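Local coordinates for protein oxidoreductase, Gfo/Idh/MocA family (PDB 1XEA) that probably acts as an NAD(P)-dependent oxidoreductase, pairing a nucleotide-binding Rossmann domain with a second domain built on a large mixed beta-sheet, at residues A[141-149]-A[207-215]. Numbering follows the deposited sequence.
Sequences CGALRSLRW and GDTLLHASM
Leu147 and Trp149 pair with Leu211 and Ala213 as strands 146-149 and 209-215 run side by side in the same direction, 3° apart, the one parallel pairing in the otherwise antiparallel mixed sheet of this domain. The ladder zigzags as parallel strands require: Leu147 N donates to Leu210 O (2.9 Å), Trp149 N to His212 O (2.9 Å) and Ser214 N to Trp149 O, while His212 N to Leu147 O is weak. At the strand's start, where Arg145 and Ser146 both face Ser229 of neighbouring strand 223-230 in a classic bulge, the first rung is stretched: Leu210 N lies 3.3 Å from Arg145 O, above the carbonyl plane. Beyond it, Thr209 OG1 gives a 2.6 Å hydrogen bond to Leu144 O, at the last residue of a type II' turn beginning at Cys141. With CG2 anti to the backbone N, Thr209 also sets that methyl 4.0 Å from Leu144 CB. On one face, Arg148 and His212 lie alongside each other, CD 3.8 Å from ND1, their flat groups 79° apart; Arg148 NE forms a salt bridge with Glu150, and Leu210 packs on Arg199 of the second subunit. On the other, Leu147 CB meets Leu211 CD2 at 4.3 Å, and Leu211 and Trp149 reach Val175 of helix 160-175. Main-chain bonding thus fixes the register, with Thr209 extending the grip into the turn, between a mostly polar face near the second subunit and an apolar, helix-covered one.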
ATOM      1  N   CYS A 141       9.038 -21.319  19.531  1.00 46.91           N
ATOM      2  CA  CYS A 141       9.891 -20.363  18.851  1.00 45.63           C
ATOM      3  C   CYS A 141      10.294 -20.948  17.496  1.00 44.47           C
ATOM      4  O   CYS A 141      10.508 -20.211  16.538  1.00 46.60           O
ATOM      5  CB  CYS A 141      11.134 -20.087  19.677  1.00 46.05           C
ATOM      6  SG  CYS A 141      10.825 -19.161  21.165  1.00 50.71           S
ATOM      7  N   GLY A 142      10.405 -22.275  17.431  1.00 41.05           N
ATOM      8  CA  GLY A 142      10.763 -22.955  16.198  1.00 38.91           C
ATOM      9  C   GLY A 142      11.909 -22.362  15.395  1.00 38.53           C
ATOM     10  O   GLY A 142      13.038 -22.232  15.873  1.00 37.57           O
ATOM     11  N   ALA A 143      11.619 -21.997  14.155  1.00 36.35           N
ATOM     12  CA  ALA A 143      12.642 -21.427  13.298  1.00 35.53           C
ATOM     13  C   ALA A 143      12.665 -19.904  13.368  1.00 34.99           C
ATOM     14  O   ALA A 143      13.492 -19.260  12.721  1.00 34.34           O
ATOM     15  CB  ALA A 143      12.423 -21.885  11.863  1.00 33.77           C
ATOM     16  N   LEU A 144      11.760 -19.328  14.151  1.00 34.14           N
ATOM     17  CA  LEU A 144      11.679 -17.873  14.284  1.00 34.53           C
ATOM     18  C   LEU A 144      12.990 -17.225  14.709  1.00 35.12           C
ATOM     19  O   LEU A 144      13.507 -17.513  15.784  1.00 35.87           O
ATOM     20  CB  LEU A 144      10.590 -17.488  15.291  1.00 33.19           C
ATOM     21  CG  LEU A 144       9.158 -17.398  14.773  1.00 34.43           C
ATOM     22  CD1 LEU A 144       8.216 -17.017  15.916  1.00 32.39           C
ATOM     23  CD2 LEU A 144       9.086 -16.368  13.662  1.00 32.63           C
ATOM     24  N   ARG A 145      13.527 -16.350  13.865  1.00 35.53           N
ATOM     25  CA  ARG A 145      14.762 -15.660  14.208  1.00 37.08           C
ATOM     26  C   ARG A 145      14.416 -14.367  14.934  1.00 35.06           C
ATOM     27  O   ARG A 145      15.268 -13.751  15.569  1.00 35.99           O
ATOM     28  CB  ARG A 145      15.592 -15.359  12.959  1.00 39.04           C
ATOM     29  CG  ARG A 145      16.106 -16.601  12.261  1.00 43.68           C
ATOM     30  CD  ARG A 145      17.042 -17.388  13.163  1.00 47.46           C
ATOM     31  NE  ARG A 145      17.220 -18.768  12.707  1.00 51.01           N
ATOM     32  CZ  ARG A 145      16.830 -19.842  13.394  1.00 52.66           C
ATOM     33  NH1 ARG A 145      16.238 -19.691  14.575  1.00 52.27           N
ATOM     34  NH2 ARG A 145      17.035 -21.062  12.900  1.00 51.69           N
ATOM     35  N   SER A 146      13.155 -13.966  14.836  1.00 34.73           N
ATOM     36  CA  SER A 146      12.677 -12.762  15.501  1.00 35.27           C
ATOM     37  C   SER A 146      11.161 -12.631  15.323  1.00 33.61           C
ATOM     38  O   SER A 146      10.586 -13.142  14.360  1.00 33.22           O
ATOM     39  CB  SER A 146      13.400 -11.519  14.951  1.00 36.51           C
ATOM     40  OG  SER A 146      12.635 -10.844  13.965  1.00 41.69           O
ATOM     41  N   LEU A 147      10.523 -11.970  16.277  1.00 31.36           N
ATOM     42  CA  LEU A 147       9.087 -11.748  16.245  1.00 31.20           C
ATOM     43  C   LEU A 147       8.813 -10.458  17.017  1.00 33.43           C
ATOM     44  O   LEU A 147       9.132 -10.360  18.202  1.00 34.52           O
ATOM     45  CB  LEU A 147       8.336 -12.920  16.892  1.00 27.28           C
ATOM     46  CG  LEU A 147       6.816 -12.750  17.055  1.00 24.80           C
ATOM     47  CD1 LEU A 147       6.154 -12.729  15.693  1.00 24.17           C
ATOM     48  CD2 LEU A 147       6.247 -13.857  17.916  1.00 21.53           C
ATOM     49  N   ARG A 148       8.236  -9.470  16.342  1.00 34.82           N
ATOM     50  CA  ARG A 148       7.941  -8.187  16.962  1.00 34.96           C
ATOM     51  C   ARG A 148       6.458  -7.891  16.911  1.00 36.45           C
ATOM     52  O   ARG A 148       5.849  -7.844  15.840  1.00 38.67           O
ATOM     53  CB  ARG A 148       8.702  -7.067  16.251  1.00 34.61           C
ATOM     54  CG  ARG A 148       8.379  -5.670  16.757  1.00 35.63           C
ATOM     55  CD  ARG A 148       9.301  -4.639  16.129  1.00 36.17           C
ATOM     56  NE  ARG A 148       9.052  -4.449  14.710  1.00 38.93           N
ATOM     57  CZ  ARG A 148       9.980  -4.095  13.826  1.00 41.45           C
ATOM     58  NH1 ARG A 148      11.238  -3.894  14.214  1.00 40.38           N
ATOM     59  NH2 ARG A 148       9.644  -3.939  12.548  1.00 42.66           N
ATOM     60  N   TRP A 149       5.872  -7.677  18.078  1.00 37.14           N
ATOM     61  CA  TRP A 149       4.458  -7.378  18.147  1.00 35.68           C
ATOM     62  C   TRP A 149       4.291  -5.920  18.598  1.00 36.06           C
ATOM     63  O   TRP A 149       4.666  -5.568  19.708  1.00 35.84           O
ATOM     64  CB  TRP A 149       3.798  -8.342  19.136  1.00 32.88           C
ATOM     65  CG  TRP A 149       2.342  -8.537  18.879  1.00 31.15           C
ATOM     66  CD1 TRP A 149       1.358  -7.591  18.973  1.00 29.62           C
ATOM     67  CD2 TRP A 149       1.707  -9.733  18.436  1.00 28.87           C
ATOM     68  NE1 TRP A 149       0.156  -8.123  18.615  1.00 27.46           N
ATOM     69  CE2 TRP A 149       0.337  -9.440  18.281  1.00 27.97           C
ATOM     70  CE3 TRP A 149       2.160 -11.030  18.153  1.00 27.28           C
ATOM     71  CZ2 TRP A 149      -0.587 -10.394  17.852  1.00 27.15           C
ATOM     72  CZ3 TRP A 149       1.240 -11.973  17.730  1.00 24.47           C
ATOM     73  CH2 TRP A 149      -0.117 -11.649  17.586  1.00 26.61           C
ATOM     74  N   GLY A 207      17.634 -18.115  22.974  1.00 57.47           N
ATOM     75  CA  GLY A 207      18.262 -18.977  21.992  1.00 54.89           C
ATOM     76  C   GLY A 207      18.550 -18.182  20.740  1.00 53.78           C
ATOM     77  O   GLY A 207      19.253 -17.176  20.791  1.00 53.82           O
ATOM     78  N   ASP A 208      18.003 -18.620  19.616  1.00 52.59           N
ATOM     79  CA  ASP A 208      18.229 -17.928  18.362  1.00 51.35           C
ATOM     80  C   ASP A 208      17.019 -17.103  17.976  1.00 48.91           C
ATOM     81  O   ASP A 208      16.845 -16.743  16.813  1.00 49.75           O
ATOM     82  CB  ASP A 208      18.532 -18.934  17.252  1.00 53.76           C
ATOM     83  CG  ASP A 208      19.687 -19.842  17.595  1.00 55.10           C
ATOM     84  OD1 ASP A 208      20.769 -19.329  17.948  1.00 55.81           O
ATOM     85  OD2 ASP A 208      19.510 -21.074  17.515  1.00 58.34           O
ATOM     86  N   THR A 209      16.184 -16.792  18.952  1.00 46.02           N
ATOM     87  CA  THR A 209      14.985 -16.026  18.669  1.00 44.65           C
ATOM     88  C   THR A 209      14.915 -14.738  19.465  1.00 41.84           C
ATOM     89  O   THR A 209      15.097 -14.744  20.674  1.00 41.54           O
ATOM     90  CB  THR A 209      13.735 -16.852  18.987  1.00 45.88           C
ATOM     91  OG1 THR A 209      13.816 -18.116  18.315  1.00 47.26           O
ATOM     92  CG2 THR A 209      12.486 -16.113  18.535  1.00 46.01           C
ATOM     93  N   LEU A 210      14.654 -13.631  18.790  1.00 39.95           N
ATOM     94  CA  LEU A 210      14.550 -12.369  19.489  1.00 39.08           C
ATOM     95  C   LEU A 210      13.078 -11.988  19.558  1.00 37.48           C
ATOM     96  O   LEU A 210      12.422 -11.812  18.526  1.00 36.12           O
ATOM     97  CB  LEU A 210      15.353 -11.295  18.762  1.00 41.38           C
ATOM     98  CG  LEU A 210      15.257  -9.864  19.316  1.00 44.21           C
ATOM     99  CD1 LEU A 210      16.001  -9.719  20.634  1.00 44.20           C
ATOM    100  CD2 LEU A 210      15.836  -8.915  18.280  1.00 46.50           C
ATOM    101  N   LEU A 211      12.567 -11.887  20.785  1.00 36.45           N
ATOM    102  CA  LEU A 211      11.169 -11.544  21.048  1.00 34.22           C
ATOM    103  C   LEU A 211      11.057 -10.066  21.408  1.00 34.46           C
ATOM    104  O   LEU A 211      11.939  -9.517  22.067  1.00 34.93           O
ATOM    105  CB  LEU A 211      10.639 -12.427  22.180  1.00 30.23           C
ATOM    106  CG  LEU A 211      10.827 -13.919  21.891  1.00 29.69           C
ATOM    107  CD1 LEU A 211      10.182 -14.779  22.967  1.00 30.42           C
ATOM    108  CD2 LEU A 211      10.209 -14.228  20.546  1.00 30.32           C
ATOM    109  N   HIS A 212       9.979  -9.419  20.978  1.00 35.16           N
ATOM    110  CA  HIS A 212       9.816  -7.991  21.240  1.00 35.67           C
ATOM    111  C   HIS A 212       8.362  -7.539  21.306  1.00 35.03           C
ATOM    112  O   HIS A 212       7.591  -7.739  20.364  1.00 34.33           O
ATOM    113  CB  HIS A 212      10.551  -7.193  20.157  1.00 37.47           C
ATOM    114  CG  HIS A 212      10.562  -5.709  20.381  1.00 41.63           C
ATOM    115  ND1 HIS A 212      11.086  -4.824  19.460  1.00 42.75           N
ATOM    116  CD2 HIS A 212      10.129  -4.954  21.419  1.00 42.24           C
ATOM    117  CE1 HIS A 212      10.976  -3.590  19.922  1.00 42.15           C
ATOM    118  NE2 HIS A 212      10.399  -3.642  21.109  1.00 42.11           N
ATOM    119  N   ALA A 213       8.000  -6.920  22.427  1.00 34.18           N
ATOM    120  CA  ALA A 213       6.650  -6.406  22.635  1.00 34.26           C
ATOM    121  C   ALA A 213       6.788  -4.897  22.741  1.00 33.92           C
ATOM    122  O   ALA A 213       7.538  -4.392  23.568  1.00 34.67           O
ATOM    123  CB  ALA A 213       6.045  -6.981  23.907  1.00 34.75           C
ATOM    124  N   SER A 214       6.049  -4.186  21.902  1.00 33.38           N
ATOM    125  CA  SER A 214       6.122  -2.743  21.841  1.00 32.48           C
ATOM    126  C   SER A 214       4.724  -2.114  21.884  1.00 35.19           C
ATOM    127  O   SER A 214       3.813  -2.518  21.154  1.00 35.49           O
ATOM    128  CB  SER A 214       6.862  -2.381  20.551  1.00 30.12           C
ATOM    129  OG  SER A 214       6.837  -1.009  20.247  1.00 30.31           O
HETATM  130  N   MSE A 215       4.551  -1.129  22.757  1.00 36.20           N
HETATM  131  CA  MSE A 215       3.272  -0.450  22.865  1.00 37.36           C
HETATM  132  C   MSE A 215       3.470   1.024  23.126  1.00 37.63           C
HETATM  133  O   MSE A 215       3.973   1.411  24.180  1.00 38.23           O
HETATM  134  CB  MSE A 215       2.443  -1.041  23.994  1.00 40.16           C
HETATM  135  CG  MSE A 215       1.153  -0.286  24.257  1.00 44.03           C
HETATM  136 SE   MSE A 215      -0.034  -1.252  25.446  1.00 52.57          SE
HETATM  137  CE  MSE A 215      -0.775  -2.486  24.155  1.00 50.66           C
TER